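Local coordinates for protein hemolysin BL lytic component L1 (Bacillus cereus, PDB 7NMQ) that serves as a lytic component of the haemolysin BL enterotoxin and probably takes part in building an alpha-helical pore in target membranes, at residues G49-N54 against K150-G155; A66-D71 against Q136-K141; Q182-Q187 against A286-A291; E268-A273 against A279-T284. All blocks are in the same frame, centred on the assembly; numbering follows the deposited sequence. Where two conformers were deposited one is given.

Contact 1. Residues G49-N54 against K150-G155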
loop_
_atom_site.group_PDB
_atom_site.type_symbol
_atom_site.label_atom_id
_atom_site.label_comp_id
_atom_site.label_asym_id
_atom_site.label_seq_id
_atom_site.Cartn_x
_atom_site.Cartn_y
_atom_site.Cartn_z
ATOM N N GLY A 49 -16.653 -28.597 -15.884
ATOM C CA GLY A 49 -16.164 -29.261 -14.676
ATOM C C GLY A 49 -14.679 -29.095 -14.520
ATOM O O GLY A 49 -14.214 -28.857 -13.418
ATOM N N GLU A 50 -13.944 -29.174 -15.623
ATOM C CA GLU A 50 -12.480 -28.987 -15.589
ATOM C C GLU A 50 -12.180 -27.532 -15.227
ATOM O O GLU A 50 -11.265 -27.283 -14.410
ATOM C CB GLU A 50 -11.869 -29.407 -16.917
ATOM C CG GLU A 50 -11.762 -30.893 -17.096
ATOM C CD GLU A 50 -10.889 -31.592 -16.059
ATOM O OE1 GLU A 50 -9.794 -31.094 -15.761
ATOM O OE2 GLU A 50 -11.352 -32.625 -15.508
ATOM N N LEU A 51 -12.892 -26.603 -15.832
ATOM C CA LEU A 51 -12.668 -25.171 -15.547
ATOM C C LEU A 51 -12.967 -24.895 -14.084
ATOM O O LEU A 51 -12.186 -24.187 -13.440
ATOM C CB LEU A 51 -13.559 -24.312 -16.436
ATOM C CG LEU A 51 -13.126 -24.255 -17.894
ATOM C CD1 LEU A 51 -14.194 -23.644 -18.745
ATOM C CD2 LEU A 51 -11.837 -23.493 -18.064
ATOM N N LEU A 52 -14.036 -25.473 -13.556
ATOM C CA LEU A 52 -14.392 -25.272 -12.133
ATOM C C LEU A 52 -13.286 -25.845 -11.235
ATOM O O LEU A 52 -12.944 -25.202 -10.246
ATOM C CB LEU A 52 -15.759 -25.923 -11.867
ATOM C CG LEU A 52 -16.248 -25.835 -10.432
ATOM C CD1 LEU A 52 -16.430 -24.394 -10.002
ATOM C CD2 LEU A 52 -17.551 -26.595 -10.310
ATOM N N LYS A 53 -12.789 -27.055 -11.518
ATOM C CA LYS A 53 -11.672 -27.651 -10.735
ATOM C C LYS A 53 -10.475 -26.692 -10.734
ATOM O O LYS A 53 -9.873 -26.462 -9.676
ATOM C CB LYS A 53 -11.271 -29.029 -11.273
ATOM C CG LYS A 53 -9.854 -29.451 -10.897
ATOM C CD LYS A 53 -9.430 -30.803 -11.420
ATOM C CE LYS A 53 -7.981 -31.096 -11.117
ATOM N NZ LYS A 53 -7.381 -32.074 -12.057
ATOM N N ASN A 54 -10.155 -26.135 -11.898
ATOM C CA ASN A 54 -9.005 -25.226 -12.040
ATOM C C ASN A 54 -9.262 -23.915 -11.312
ATOM O O ASN A 54 -8.336 -23.398 -10.694
ATOM C CB ASN A 54 -8.690 -25.006 -13.504
ATOM C CG ASN A 54 -8.063 -26.259 -14.052
ATOM O OD1 ASN A 54 -7.363 -26.975 -13.351
ATOM N ND2 ASN A 54 -8.186 -26.458 -15.321
ATOM N N LYS A 150 -8.224 -15.332 -14.743
ATOM C CA LYS A 150 -8.938 -14.632 -15.816
ATOM C C LYS A 150 -9.180 -15.619 -16.948
ATOM O O LYS A 150 -10.271 -15.623 -17.512
ATOM C CB LYS A 150 -8.112 -13.449 -16.331
ATOM C CG LYS A 150 -8.693 -12.737 -17.537
ATOM C CD LYS A 150 -7.986 -11.399 -17.839
ATOM C CE LYS A 150 -8.256 -10.918 -19.243
ATOM N NZ LYS A 150 -9.693 -10.568 -19.401
ATOM N N ASN A 151 -8.192 -16.408 -17.341
ATOM C CA ASN A 151 -8.364 -17.358 -18.470
ATOM C C ASN A 151 -9.417 -18.419 -18.111
ATOM O O ASN A 151 -10.235 -18.753 -18.982
ATOM C CB ASN A 151 -7.020 -17.945 -18.865
ATOM C CG ASN A 151 -7.168 -18.854 -20.057
ATOM O OD1 ASN A 151 -7.601 -18.411 -21.096
ATOM N ND2 ASN A 151 -6.936 -20.135 -19.848
ATOM N N ASN A 152 -9.460 -18.901 -16.892
ATOM C CA ASN A 152 -10.417 -19.971 -16.532
ATOM C C ASN A 152 -11.797 -19.346 -16.438
ATOM O O ASN A 152 -12.792 -20.027 -16.798
ATOM C CB ASN A 152 -10.021 -20.654 -15.241
ATOM C CG ASN A 152 -8.846 -21.587 -15.366
ATOM O OD1 ASN A 152 -7.974 -21.659 -14.488
ATOM N ND2 ASN A 152 -8.835 -22.356 -16.418
ATOM N N VAL A 153 -11.902 -18.078 -16.042
ATOM C CA VAL A 153 -13.212 -17.398 -15.891
ATOM C C VAL A 153 -13.747 -16.916 -17.224
ATOM O O VAL A 153 -14.997 -17.025 -17.436
ATOM C CB VAL A 153 -13.128 -16.260 -14.865
ATOM C CG1 VAL A 153 -14.361 -15.367 -14.907
ATOM C CG2 VAL A 153 -12.883 -16.878 -13.498
ATOM N N GLY A 154 -12.905 -16.402 -18.110
ATOM C CA GLY A 154 -13.393 -15.698 -19.308
ATOM C C GLY A 154 -12.619 -15.957 -20.571
ATOM O O GLY A 154 -12.909 -15.304 -21.553
ATOM N N GLY A 155 -11.641 -16.858 -20.530
ATOM C CA GLY A 155 -10.754 -17.054 -21.675
ATOM C C GLY A 155 -9.782 -15.863 -21.776
ATOM O O GLY A 155 -9.745 -14.987 -20.919
#

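Contact 2. Residues A66-D71 against Q136-K141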
loop_
_atom_site.group_PDB
_atom_site.type_symbol
_atom_site.label_atom_id
_atom_site.label_comp_id
_atom_site.label_asym_id
_atom_site.label_seq_id
_atom_site.Cartn_x
_atom_site.Cartn_y
_atom_site.Cartn_z
ATOM N N ALA A 66 -2.559 -13.978 -0.667
ATOM C CA ALA A 66 -3.063 -12.942 0.246
ATOM C C ALA A 66 -2.358 -13.102 1.584
ATOM O O ALA A 66 -1.971 -12.092 2.222
ATOM C CB ALA A 66 -4.552 -13.038 0.349
ATOM N N ASN A 67 -2.235 -14.330 2.069
ATOM C CA ASN A 67 -1.552 -14.557 3.362
ATOM C C ASN A 67 -0.058 -14.244 3.233
ATOM O O ASN A 67 0.524 -13.766 4.207
ATOM C CB ASN A 67 -1.802 -15.970 3.877
ATOM C CG ASN A 67 -3.153 -16.077 4.540
ATOM O OD1 ASN A 67 -3.404 -15.405 5.535
ATOM N ND2 ASN A 67 -4.060 -16.803 3.920
ATOM N N TYR A 68 0.548 -14.421 2.065
ATOM C CA TYR A 68 1.970 -14.076 1.871
ATOM C C TYR A 68 2.092 -12.562 2.011
ATOM O O TYR A 68 3.052 -12.097 2.649
ATOM C CB TYR A 68 2.471 -14.454 0.480
ATOM C CG TYR A 68 3.944 -14.218 0.300
ATOM C CD1 TYR A 68 4.862 -15.166 0.696
ATOM C CD2 TYR A 68 4.413 -13.028 -0.256
ATOM C CE1 TYR A 68 6.223 -14.938 0.536
ATOM C CE2 TYR A 68 5.768 -12.808 -0.461
ATOM C CZ TYR A 68 6.670 -13.762 -0.048
ATOM O OH TYR A 68 8.006 -13.568 -0.222
ATOM N N TRP A 69 1.194 -11.795 1.412
ATOM C CA TRP A 69 1.193 -10.316 1.607
ATOM C C TRP A 69 1.188 -10.050 3.109
ATOM O O TRP A 69 2.033 -9.272 3.616
ATOM C CB TRP A 69 0.030 -9.603 0.901
ATOM C CG TRP A 69 -0.176 -8.238 1.475
ATOM C CD1 TRP A 69 -1.136 -7.836 2.352
ATOM C CD2 TRP A 69 0.737 -7.129 1.345
ATOM N NE1 TRP A 69 -0.919 -6.534 2.739
ATOM C CE2 TRP A 69 0.235 -6.083 2.154
ATOM C CE3 TRP A 69 1.920 -6.943 0.624
ATOM C CZ2 TRP A 69 0.850 -4.833 2.222
ATOM C CZ3 TRP A 69 2.533 -5.714 0.725
ATOM C CH2 TRP A 69 2.004 -4.685 1.493
ATOM N N LEU A 70 0.209 -10.585 3.823
ATOM C CA LEU A 70 -0.020 -10.171 5.221
ATOM C C LEU A 70 1.133 -10.623 6.108
ATOM O O LEU A 70 1.482 -9.865 7.039
ATOM C CB LEU A 70 -1.341 -10.742 5.741
ATOM C CG LEU A 70 -2.630 -10.235 5.086
ATOM C CD1 LEU A 70 -3.824 -11.131 5.466
ATOM C CD2 LEU A 70 -2.900 -8.774 5.437
ATOM N N ASP A 71 1.721 -11.779 5.865
ATOM C CA ASP A 71 2.626 -12.399 6.842
ATOM C C ASP A 71 4.095 -12.253 6.447
ATOM O O ASP A 71 4.935 -12.367 7.344
ATOM C CB ASP A 71 2.301 -13.864 7.057
ATOM C CG ASP A 71 0.899 -14.114 7.595
ATOM O OD1 ASP A 71 0.331 -13.198 8.227
ATOM O OD2 ASP A 71 0.402 -15.222 7.409
ATOM N N GLN A 136 9.079 -7.834 -6.384
ATOM C CA GLN A 136 9.044 -8.163 -7.819
ATOM C C GLN A 136 8.708 -9.643 -7.955
ATOM O O GLN A 136 7.840 -9.944 -8.802
ATOM C CB GLN A 136 10.358 -7.793 -8.507
ATOM C CG GLN A 136 10.205 -7.882 -10.020
ATOM C CD GLN A 136 9.029 -7.047 -10.479
ATOM O OE1 GLN A 136 8.039 -7.542 -11.029
ATOM N NE2 GLN A 136 9.143 -5.749 -10.264
ATOM N N ASP A 137 9.315 -10.504 -7.135
ATOM C CA ASP A 137 9.038 -11.959 -7.148
ATOM C C ASP A 137 7.532 -12.162 -6.857
ATOM O O ASP A 137 6.849 -12.952 -7.536
ATOM C CB ASP A 137 9.901 -12.739 -6.161
ATOM C CG ASP A 137 11.388 -12.800 -6.486
ATOM O OD1 ASP A 137 11.758 -12.585 -7.664
ATOM O OD2 ASP A 137 12.161 -13.102 -5.565
ATOM N N PHE A 138 7.022 -11.457 -5.864
ATOM C CA PHE A 138 5.629 -11.603 -5.436
ATOM C C PHE A 138 4.718 -11.087 -6.533
ATOM O O PHE A 138 3.688 -11.704 -6.848
ATOM C CB PHE A 138 5.425 -10.841 -4.148
ATOM C CG PHE A 138 4.047 -10.976 -3.565
ATOM C CD1 PHE A 138 3.401 -12.207 -3.497
ATOM C CD2 PHE A 138 3.428 -9.875 -3.034
ATOM C CE1 PHE A 138 2.119 -12.297 -2.959
ATOM C CE2 PHE A 138 2.181 -9.967 -2.438
ATOM C CZ PHE A 138 1.552 -11.195 -2.377
ATOM N N LYS A 139 5.077 -9.992 -7.194
ATOM C CA LYS A 139 4.289 -9.446 -8.313
ATOM C C LYS A 139 4.184 -10.516 -9.397
ATOM O O LYS A 139 3.093 -10.695 -9.981
ATOM C CB LYS A 139 4.916 -8.150 -8.824
ATOM C CG LYS A 139 3.955 -7.230 -9.513
ATOM C CD LYS A 139 3.599 -7.591 -10.890
ATOM C CE LYS A 139 4.778 -7.809 -11.793
ATOM N NZ LYS A 139 5.555 -6.562 -11.945
ATOM N N GLY A 140 5.266 -11.212 -9.678
ATOM C CA GLY A 140 5.224 -12.290 -10.678
ATOM C C GLY A 140 4.204 -13.355 -10.291
ATOM O O GLY A 140 3.419 -13.797 -11.171
ATOM N N LYS A 141 4.153 -13.747 -9.014
ATOM C CA LYS A 141 3.169 -14.765 -8.534
ATOM C C LYS A 141 1.754 -14.205 -8.615
ATOM O O LYS A 141 0.855 -14.938 -9.056
ATOM C CB LYS A 141 3.496 -15.188 -7.100
ATOM C CG LYS A 141 4.815 -15.915 -6.930
ATOM C CD LYS A 141 5.010 -17.183 -7.702
ATOM C CE LYS A 141 6.381 -17.810 -7.497
ATOM N NZ LYS A 141 6.452 -18.693 -6.299
#

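Contact 3. Residues Q182-Q187 against A286-A291. With EDO (1,2-ethanediol), chain G.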
loop_
_atom_site.group_PDB
_atom_site.type_symbol
_atom_site.label_atom_id
_atom_site.label_comp_id
_atom_site.label_asym_id
_atom_site.label_seq_id
_atom_site.Cartn_x
_atom_site.Cartn_y
_atom_site.Cartn_z
ATOM N N GLN A 182 -17.999 -2.659 -14.159
ATOM C CA GLN A 182 -18.178 -1.192 -14.077
ATOM C C GLN A 182 -18.240 -0.728 -12.621
ATOM O O GLN A 182 -17.617 0.290 -12.289
ATOM C CB GLN A 182 -19.419 -0.703 -14.829
ATOM C CG GLN A 182 -19.512 0.822 -14.883
ATOM C CD GLN A 182 -18.297 1.497 -15.496
ATOM O OE1 GLN A 182 -18.078 1.463 -16.702
ATOM N NE2 GLN A 182 -17.476 2.131 -14.668
ATOM N N LEU A 183 -19.029 -1.395 -11.785
ATOM C CA LEU A 183 -19.185 -1.001 -10.362
ATOM C C LEU A 183 -17.799 -1.058 -9.704
ATOM O O LEU A 183 -17.443 -0.154 -8.919
ATOM C CB LEU A 183 -20.143 -1.954 -9.642
ATOM C CG LEU A 183 -21.613 -1.743 -9.971
ATOM C CD1 LEU A 183 -22.470 -2.854 -9.371
ATOM C CD2 LEU A 183 -22.066 -0.375 -9.508
ATOM N N ARG A 184 -17.033 -2.106 -9.931
ATOM C CA ARG A 184 -15.715 -2.266 -9.276
ATOM C C ARG A 184 -14.746 -1.178 -9.765
ATOM O O ARG A 184 -13.977 -0.656 -8.947
ATOM C CB ARG A 184 -15.173 -3.666 -9.534
ATOM C CG ARG A 184 -15.855 -4.755 -8.718
ATOM C CD ARG A 184 -15.730 -4.533 -7.205
ATOM N NE ARG A 184 -14.355 -4.397 -6.736
ATOM C CZ ARG A 184 -13.475 -5.374 -6.635
ATOM N NH1 ARG A 184 -13.835 -6.607 -6.943
ATOM N NH2 ARG A 184 -12.223 -5.116 -6.240
ATOM N N SER A 185 -14.764 -0.797 -11.037
ATOM C CA SER A 185 -13.808 0.238 -11.523
ATOM C C SER A 185 -14.242 1.618 -10.988
ATOM O O SER A 185 -13.386 2.422 -10.592
ATOM C CB SER A 185 -13.641 0.190 -13.018
ATOM O OG SER A 185 -14.879 0.305 -13.690
ATOM N N THR A 186 -15.543 1.875 -10.897
ATOM C CA THR A 186 -16.050 3.123 -10.287
ATOM C C THR A 186 -15.638 3.143 -8.822
ATOM O O THR A 186 -15.201 4.188 -8.316
ATOM C CB THR A 186 -17.555 3.278 -10.501
ATOM O OG1 THR A 186 -17.772 3.258 -11.910
ATOM C CG2 THR A 186 -18.143 4.521 -9.890
ATOM N N GLN A 187 -15.822 2.034 -8.132
ATOM C CA GLN A 187 -15.562 1.977 -6.692
ATOM C C GLN A 187 -14.076 2.219 -6.429
ATOM O O GLN A 187 -13.715 2.938 -5.446
ATOM C CB GLN A 187 -15.959 0.591 -6.184
ATOM C CG GLN A 187 -15.928 0.497 -4.690
ATOM C CD GLN A 187 -16.382 -0.833 -4.157
ATOM O OE1 GLN A 187 -17.102 -0.929 -3.150
ATOM N NE2 GLN A 187 -15.946 -1.868 -4.830
ATOM N N ALA A 286 -13.739 -11.398 -7.980
ATOM C CA ALA A 286 -12.385 -11.910 -7.696
ATOM C C ALA A 286 -11.447 -11.524 -8.840
ATOM O O ALA A 286 -10.290 -11.191 -8.565
ATOM C CB ALA A 286 -12.408 -13.373 -7.407
ATOM N N LYS A 287 -11.897 -11.641 -10.076
ATOM C CA LYS A 287 -11.034 -11.351 -11.234
ATOM C C LYS A 287 -10.522 -9.918 -11.091
ATOM O O LYS A 287 -9.324 -9.669 -11.325
ATOM C CB LYS A 287 -11.865 -11.533 -12.497
ATOM C CG LYS A 287 -11.104 -11.284 -13.772
ATOM C CD LYS A 287 -11.920 -11.657 -14.987
ATOM C CE LYS A 287 -13.177 -10.860 -15.167
ATOM N NZ LYS A 287 -12.996 -9.440 -15.506
ATOM N N GLU A 288 -11.408 -9.009 -10.771
ATOM C CA GLU A 288 -11.038 -7.595 -10.701
ATOM C C GLU A 288 -10.007 -7.407 -9.582
ATOM O O GLU A 288 -8.979 -6.734 -9.784
ATOM C CB GLU A 288 -12.262 -6.720 -10.530
ATOM C CG GLU A 288 -13.198 -6.758 -11.731
ATOM C CD GLU A 288 -12.445 -6.399 -13.026
ATOM O OE1 GLU A 288 -11.819 -5.310 -13.099
ATOM O OE2 GLU A 288 -12.363 -7.270 -13.919
ATOM N N THR A 289 -10.276 -7.965 -8.421
ATOM C CA THR A 289 -9.381 -7.809 -7.269
ATOM C C THR A 289 -8.020 -8.408 -7.597
ATOM O O THR A 289 -6.991 -7.850 -7.196
ATOM C CB THR A 289 -9.987 -8.398 -6.007
ATOM O OG1 THR A 289 -11.187 -7.685 -5.726
ATOM C CG2 THR A 289 -9.002 -8.312 -4.862
ATOM N N LEU A 290 -7.959 -9.563 -8.249
ATOM C CA LEU A 290 -6.625 -10.176 -8.486
ATOM C C LEU A 290 -5.788 -9.257 -9.376
ATOM O O LEU A 290 -4.569 -9.279 -9.174
ATOM C CB LEU A 290 -6.777 -11.525 -9.162
ATOM C CG LEU A 290 -7.365 -12.638 -8.295
ATOM C CD1 LEU A 290 -7.412 -13.945 -9.067
ATOM C CD2 LEU A 290 -6.662 -12.815 -6.990
ATOM N N ALA A 291 -6.367 -8.563 -10.344
ATOM C CA ALA A 291 -5.639 -7.606 -11.201
ATOM C C ALA A 291 -5.242 -6.381 -10.365
ATOM O O ALA A 291 -4.080 -5.987 -10.441
ATOM C CB ALA A 291 -6.444 -7.189 -12.399
HETATM C C1 EDO G . -11.131 -1.177 -5.271
HETATM O O1 EDO G . -11.615 -0.551 -4.127
HETATM C C2 EDO G . -12.032 -2.217 -5.798
HETATM O O2 EDO G . -13.193 -1.818 -6.507
#

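Contact 4. Residues E268-A273 against A279-T284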
loop_
_atom_site.group_PDB
_atom_site.type_symbol
_atom_site.label_atom_id
_atom_site.label_comp_id
_atom_site.label_asym_id
_atom_site.label_seq_id
_atom_site.Cartn_x
_atom_site.Cartn_y
_atom_site.Cartn_z
ATOM N N GLU A 268 -26.540 -6.456 -2.929
ATOM C CA GLU A 268 -27.942 -6.529 -3.393
ATOM C C GLU A 268 -28.026 -7.406 -4.644
ATOM O O GLU A 268 -28.923 -8.250 -4.754
ATOM C CB GLU A 268 -28.494 -5.144 -3.706
ATOM C CG GLU A 268 -28.802 -4.281 -2.502
ATOM C CD GLU A 268 -29.546 -2.995 -2.845
ATOM O OE1 GLU A 268 -29.534 -2.582 -4.057
ATOM O OE2 GLU A 268 -30.150 -2.401 -1.918
ATOM N N LEU A 269 -27.103 -7.245 -5.586
ATOM C CA LEU A 269 -27.098 -8.076 -6.811
ATOM C C LEU A 269 -26.963 -9.549 -6.410
ATOM O O LEU A 269 -27.594 -10.452 -7.051
ATOM C CB LEU A 269 -25.957 -7.672 -7.736
ATOM C CG LEU A 269 -26.171 -6.333 -8.418
ATOM C CD1 LEU A 269 -24.917 -5.922 -9.147
ATOM C CD2 LEU A 269 -27.350 -6.404 -9.395
ATOM N N SER A 270 -26.065 -9.840 -5.479
ATOM C CA SER A 270 -25.802 -11.232 -5.023
ATOM C C SER A 270 -27.039 -11.804 -4.322
ATOM O O SER A 270 -27.397 -12.978 -4.566
ATOM C CB SER A 270 -24.609 -11.243 -4.109
ATOM O OG SER A 270 -23.414 -11.073 -4.841
ATOM N N MET A 271 -27.697 -11.027 -3.453
ATOM C CA MET A 271 -28.892 -11.514 -2.693
ATOM C C MET A 271 -29.978 -11.993 -3.653
ATOM O O MET A 271 -30.654 -12.996 -3.352
ATOM C CB MET A 271 -29.478 -10.377 -1.855
ATOM C CG MET A 271 -28.747 -10.206 -0.610
ATOM S SD MET A 271 -29.263 -8.700 0.208
ATOM C CE MET A 271 -27.987 -8.574 1.463
ATOM N N LYS A 272 -30.173 -11.260 -4.741
ATOM C CA LYS A 272 -31.298 -11.541 -5.655
ATOM C C LYS A 272 -30.937 -12.607 -6.695
ATOM O O LYS A 272 -31.867 -13.133 -7.327
ATOM C CB LYS A 272 -31.817 -10.243 -6.265
ATOM C CG LYS A 272 -31.123 -9.727 -7.505
ATOM C CD LYS A 272 -31.729 -8.423 -7.955
ATOM C CE LYS A 272 -30.913 -7.725 -9.018
ATOM N NZ LYS A 272 -31.194 -6.267 -9.019
ATOM N N ALA A 273 -29.677 -12.984 -6.826
ATOM C CA ALA A 273 -29.225 -13.889 -7.902
ATOM C C ALA A 273 -29.394 -15.357 -7.500
ATOM O O ALA A 273 -29.210 -15.710 -6.330
ATOM C CB ALA A 273 -27.783 -13.562 -8.211
ATOM N N ALA A 279 -22.373 -17.057 -9.005
ATOM C CA ALA A 279 -21.024 -17.478 -9.410
ATOM C C ALA A 279 -20.461 -16.427 -10.364
ATOM O O ALA A 279 -19.297 -16.111 -10.261
ATOM C CB ALA A 279 -21.036 -18.835 -10.072
ATOM N N VAL A 280 -21.242 -15.941 -11.301
ATOM C CA VAL A 280 -20.744 -14.877 -12.214
ATOM C C VAL A 280 -20.290 -13.686 -11.374
ATOM O O VAL A 280 -19.222 -13.100 -11.634
ATOM C CB VAL A 280 -21.821 -14.476 -13.217
ATOM C CG1 VAL A 280 -21.402 -13.240 -13.993
ATOM C CG2 VAL A 280 -22.121 -15.653 -14.108
ATOM N N LEU A 281 -21.093 -13.310 -10.402
ATOM C CA LEU A 281 -20.767 -12.157 -9.553
ATOM C C LEU A 281 -19.471 -12.430 -8.818
ATOM O O LEU A 281 -18.576 -11.541 -8.759
ATOM C CB LEU A 281 -21.916 -11.901 -8.587
ATOM C CG LEU A 281 -23.107 -11.223 -9.229
ATOM C CD1 LEU A 281 -24.320 -11.285 -8.353
ATOM C CD2 LEU A 281 -22.837 -9.815 -9.624
ATOM N N SER A 282 -19.376 -13.562 -8.150
ATOM C CA SER A 282 -18.224 -13.791 -7.260
ATOM C C SER A 282 -16.958 -13.934 -8.108
ATOM O O SER A 282 -15.920 -13.409 -7.688
ATOM C CB SER A 282 -18.458 -14.955 -6.339
ATOM O OG SER A 282 -18.543 -16.159 -7.042
ATOM N N LEU A 283 -17.025 -14.659 -9.207
ATOM C CA LEU A 283 -15.832 -14.840 -10.036
ATOM C C LEU A 283 -15.415 -13.519 -10.657
ATOM O O LEU A 283 -14.176 -13.282 -10.765
ATOM C CB LEU A 283 -16.096 -15.874 -11.119
ATOM C CG LEU A 283 -16.346 -17.267 -10.552
ATOM C CD1 LEU A 283 -16.721 -18.154 -11.701
ATOM C CD2 LEU A 283 -15.139 -17.826 -9.797
ATOM N N THR A 284 -16.354 -12.707 -11.080
ATOM C CA THR A 284 -16.002 -11.426 -11.733
ATOM C C THR A 284 -15.370 -10.493 -10.696
ATOM O O THR A 284 -14.381 -9.820 -10.949
ATOM C CB THR A 284 -17.206 -10.793 -12.422
ATOM O OG1 THR A 284 -17.735 -11.734 -13.359
ATOM C CG2 THR A 284 -16.813 -9.534 -13.155
#

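Contact 1. Residues G49-N54 against K150-G155
L51 and N54 meet N152 near the open end of a long antiparallel helical hairpin, made of helices 45-103 and 107-154 in the elongated helical bundle of this ClyA-like toxin. The reversal that joins the two helices lies far away, at their other ends, so residues nearly a hundred positions apart face each other here. The backbones come close, with the CA atoms of L51 and N152 separated by 5.8 Å. N152 is the hub: its side chain starts toward helix 45-103, and CG, beside its own backbone N and anti to the carbonyl carbon (chi1 -74°), carries the amide to where L51 and N54 meet it roughly at right angles to each other. One branch of L51 does the touching, CD2 lying 3.6 Å from N152 ND2 and 3.8 Å from N152 O. CB of N54 lies 3.6 Å from N152 OD1. No hydrogen bond joins the two segments; the amide oxygen of N152 is instead satisfied by ND2 of N58, one turn beyond N54 on the same helix, so the polar end is still tied to helix 45-103. I55 adds packing against N152. Beyond the contact, helix 107-154 gives way to a short connection toward helix 161-169, and V153 O is held there by the hydroxyl of T163. G155 has left the helical conformation with a positive phi of 73°, yet its N still reaches back to N151 O at 2.8 Å.

Contact 2. Residues A66-D71 against Q136-K141
Y68 and F138 form an oblique aromatic pair, their centroids 4.9 Å apart and their planes at 43°. The approach is uneven: CD2 of Y68 lies over one face of the F138 ring, offset toward the rim, and is 3.5 Å from F138 CD1. All three aromatic side chains of the contact leave their helices with CG anti to the backbone N (F138 chi1 -177°), and this carries the F138 ring across to helix 45-103. Its far end settles beside W69, with CZ 3.9 Å from W69 CB, while CE2 sits at the edge of the indole, near its plane. One shell further out, the indole is itself fixed, because W69 NE1 is hydrogen-bonded to OD1 of D25 on helix 10-33. On the other helix, K139, the next residue after F138, extends toward helix 275-325: its NZ meets a lone pair of Q136 OE1 in the carbonyl plane at 2.8 Å and forms a salt bridge with D298 of that helix. The outcome is an aromatic layer inside the long antiparallel hairpin of helices 45-103 and 107-154, flanked by further long helices, in keeping with the bundle of a ClyA-like pore-forming toxin.

Contact 3. Residues Q182-Q187 against A286-A291
Both terminal nitrogens of R184 converge on one oxygen, the hydroxyl OG1 of T289, an end-on grip in which a single atom accepts from two donors. NH2 supplies the shorter bond, 2.8 Å to OG1 with an N-H...O angle of 149°, while NH1 reaches the same atom at 3.1 Å and is more bent. OG1 lies almost in the guanidinium plane, at its edge, so the pair of bonds sets the rotation of the group. A bend at chi2 (-59°), followed by another at chi3, curls the arginine so that its head points at T289. Above one guanidinium face sits E288, whose CB is 3.9 Å from NH1. The contact joins helix 173-200 to helix 275-325 within the helical bundle, and I266 of helix 247-272 also packs against the arginine. E288 does not pair with it, its OE1 lying 6.6 Å from R184 NH1; its OE2 is taken at 2.8 Å by NZ of K287, which also forms a salt bridge with E181. The N-H on NE of R184 goes to a bound 1,2-ethanediol, probably from the crystallisation liquor, with NE 2.8 Å from its O2 and an angle of 161°. That same O2 donates to the backbone O of R184 at 2.8 Å, bridging NE to the residue's own main chain.

Contact 4. Residues E268-A273 against A279-T284
The carbonyl oxygen of V280, one residue before the leucine that makes this contact, is gripped twice by T284. The backbone N arrives at 2.9 Å from V280 O and the hydroxyl OG1 at 2.7 Å, the two coming from opposite faces of the carbonyl plane; OG1 is tilted 26° from it. T284 is thereby tied back by both main chain and side chain to the helical turn that carries L281. L281 alone carries the contact from its side. Its CG lies beside its own backbone N (chi1 -77°), and the branch ending in CD1 is directed at the last turn of helix 247-272. There CD1 lies against a mixed group of atoms: L269 O at 3.6 Å, S270 OG at 3.6 Å, and the methylene CB of L269 at 4.0 Å. The methyl of A273, just past the helix, approaches CD1 at 4.1 Å. No hydrogen bond spans the two segments, although Q278, immediately before 279-284, donates from its side-chain NE2 to S270 O. I180 of helix 173-200 packs against both L269 and L281, and T225 of the two-stranded hairpin touches S270 and L281. The arrangement is a tight antiparallel helical hairpin, helix 247-272 turning at once into helix 275-325, packed against a pair of strands that probably corresponds to the beta-tongue of ClyA-like toxins.

Overall arrangement
Three of the four contacts gather toward one end of the elongated chain. Contacts 3 and 4 share helix 275-325, their centres 13 Å apart, and touch where L183 CD1 meets L269 CD1 at 3.9 Å. Contact 1 joins both by apolar packing, through V153 CG2 to L283 CB at 4.1 Å on the side of contact 4 and through K150 CG to K287 CD at 4.3 Å on that of contact 3. Contact 2 stands apart, nearer the middle of the molecule; it uses the same two helices as contact 1, with their centres about 22 Å apart, so one hairpin is pinned at two levels. Ethanediol, probably from the crystallisation liquor, lies at contacts 1 and 3.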